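Predicted ATPase involved in replication control, Cdc46/Mcm family (Methanopyrus kandleri AV19, PDB 3F8T) probably binds ATP and single-stranded DNA, as a homolog of the MCM helicases that unwind DNA at replication. Local coordinates at residues A[267-272]-A[304-310]. The protein carries 2 engineered substitutions. Residues are numbered along the deposited sequence; the frame is centred on the assembly and turned at random.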
# COMPACT_ATOMS: atom_id res chain seq x y z
N VAL A 267 0.10 5.39 -7.01
CA VAL A 267 0.06 5.39 -8.47
C VAL A 267 -0.43 6.73 -8.93
O VAL A 267 -1.38 7.29 -8.36
CB VAL A 267 -0.93 4.31 -9.04
CG1 VAL A 267 -0.85 4.28 -10.58
CG2 VAL A 267 -0.62 2.94 -8.46
N TYR A 268 0.22 7.24 -9.98
CA TYR A 268 -0.24 8.44 -10.64
C TYR A 268 -0.99 8.07 -11.90
O TYR A 268 -0.53 7.23 -12.67
CB TYR A 268 0.95 9.34 -11.00
CG TYR A 268 0.57 10.53 -11.86
CD1 TYR A 268 0.29 11.77 -11.28
CD2 TYR A 268 0.50 10.41 -13.25
CE1 TYR A 268 -0.07 12.85 -12.08
CE2 TYR A 268 0.14 11.48 -14.04
CZ TYR A 268 -0.13 12.69 -13.46
OH TYR A 268 -0.47 13.74 -14.28
N VAL A 269 -2.15 8.69 -12.10
CA VAL A 269 -2.83 8.64 -13.39
C VAL A 269 -3.31 10.02 -13.84
O VAL A 269 -3.73 10.86 -13.03
CB VAL A 269 -4.05 7.65 -13.42
CG1 VAL A 269 -3.59 6.20 -13.21
CG2 VAL A 269 -5.15 8.04 -12.41
N ASP A 270 -3.24 10.23 -15.14
CA ASP A 270 -3.97 11.32 -15.78
C ASP A 270 -5.30 10.67 -16.15
O ASP A 270 -5.33 9.80 -17.01
CB ASP A 270 -3.21 11.77 -17.02
CG ASP A 270 -3.93 12.85 -17.81
OD1 ASP A 270 -5.15 13.04 -17.68
OD2 ASP A 270 -3.23 13.53 -18.59
N LEU A 271 -6.39 11.08 -15.49
CA LEU A 271 -7.69 10.43 -15.72
C LEU A 271 -8.12 10.44 -17.20
O LEU A 271 -8.76 9.49 -17.68
CB LEU A 271 -8.80 11.03 -14.83
CG LEU A 271 -10.06 10.16 -14.71
CD1 LEU A 271 -9.78 8.82 -13.98
CD2 LEU A 271 -11.16 10.90 -13.99
N ARG A 272 -7.72 11.49 -17.92
CA ARG A 272 -8.02 11.58 -19.34
C ARG A 272 -7.37 10.46 -20.17
O ARG A 272 -7.89 10.11 -21.23
CB ARG A 272 -7.59 12.95 -19.89
CG ARG A 272 -8.26 14.12 -19.17
CD ARG A 272 -7.57 15.45 -19.47
NE ARG A 272 -6.11 15.36 -19.35
CZ ARG A 272 -5.28 16.37 -19.62
NH1 ARG A 272 -5.78 17.55 -20.01
NH2 ARG A 272 -3.97 16.21 -19.52
N LEU A 304 -3.59 7.38 -4.30
CA LEU A 304 -3.96 7.38 -5.71
C LEU A 304 -4.03 8.83 -6.21
O LEU A 304 -4.96 9.57 -5.87
CB LEU A 304 -5.27 6.63 -5.96
CG LEU A 304 -5.76 6.68 -7.42
CD1 LEU A 304 -4.92 5.80 -8.32
CD2 LEU A 304 -7.24 6.31 -7.48
N ALA A 305 -3.04 9.22 -7.02
CA ALA A 305 -3.02 10.58 -7.55
C ALA A 305 -3.79 10.62 -8.86
O ALA A 305 -3.39 9.99 -9.85
CB ALA A 305 -1.58 11.07 -7.74
N VAL A 306 -4.91 11.33 -8.86
CA VAL A 306 -5.83 11.33 -10.01
C VAL A 306 -5.81 12.72 -10.61
O VAL A 306 -6.51 13.62 -10.15
CB VAL A 306 -7.27 10.95 -9.61
CG1 VAL A 306 -8.17 10.93 -10.85
CG2 VAL A 306 -7.30 9.57 -8.95
N ASP A 307 -4.98 12.90 -11.64
CA ASP A 307 -4.76 14.22 -12.23
C ASP A 307 -5.80 14.47 -13.32
O ASP A 307 -6.30 13.52 -13.94
CB ASP A 307 -3.35 14.31 -12.83
CG ASP A 307 -2.80 15.75 -12.89
OD1 ASP A 307 -3.50 16.72 -12.54
OD2 ASP A 307 -1.62 15.89 -13.28
N HIS A 308 -6.12 15.74 -13.55
CA HIS A 308 -7.07 16.15 -14.59
C HIS A 308 -8.46 15.52 -14.44
O HIS A 308 -8.96 14.87 -15.37
CB HIS A 308 -6.48 15.91 -15.98
CG HIS A 308 -5.09 16.43 -16.12
ND1 HIS A 308 -4.81 17.78 -16.16
CD2 HIS A 308 -3.89 15.80 -16.17
CE1 HIS A 308 -3.50 17.95 -16.26
NE2 HIS A 308 -2.92 16.77 -16.26
N LEU A 309 -9.07 15.73 -13.28
CA LEU A 309 -10.40 15.20 -12.98
C LEU A 309 -11.53 15.88 -13.77
O LEU A 309 -12.64 15.35 -13.84
CB LEU A 309 -10.66 15.30 -11.46
CG LEU A 309 -11.86 14.60 -10.80
CD1 LEU A 309 -11.78 13.08 -10.97
CD2 LEU A 309 -11.86 14.94 -9.33
N GLU A 310 -11.27 17.06 -14.36
CA GLU A 310 -12.33 17.79 -15.07
C GLU A 310 -13.04 16.91 -16.08
O GLU A 310 -12.38 16.20 -16.85
CB GLU A 310 -11.79 19.06 -15.76
CG GLU A 310 -10.69 18.81 -16.80
CD GLU A 310 -9.28 18.90 -16.25
OE1 GLU A 310 -9.09 18.94 -15.01
OE2 GLU A 310 -8.33 18.95 -17.07
O HOH W 1 -8.42 18.71 -19.68
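Edge strand 267-270 pairs in parallel with strand 304-307 in the five-stranded P-loop ATPase sheet, order 2-3-4-1-5; in AAA+ folds of this kind the second of these strands carries the Walker B motif, and here it ends in Asp307. Four backbone bonds zip the pair together, from Ala305 N to Val267 O (2.9 Å) through to Leu271 N on Asp307 O. Val267, Val269, Leu304 and Val306 share one face, lying against helices 295-298 and 314-326, whereas Tyr268, Ala305 and Asp307 lie under helix 248-261. Tyr268 runs along the strand, its CG turned opposite the backbone N (chi1 173°), until OH gives its proton to the anti lone pair of Asp307 OD2 (2.6 Å), ring and carboxylate planes 77° apart; Ser252 OG binds the same oxygen. Where the strands end, Arg272 grips Asp270 side-on, NE to OD1 at 3.0 Å and NH2 to OD2 at 2.9 Å. The guanidinium thus held lies flat on the His308 ring, planes 17° apart and centres 3.7 Å apart, while Asp307 OD1 sits over the opposite ring face. One water joins Arg272 NH1 to Glu310 OE2. With an alanine here instead of Asp270, Arg272 would probably lose both carboxylate bonds and its guanidinium could swing off the imidazole. The His308 ring is thus held between the Arg272 guanidinium and Asp307 OD1, while Tyr268 OH and Ser252 OG, both on OD2, limit how the Asp307 carboxylate can turn.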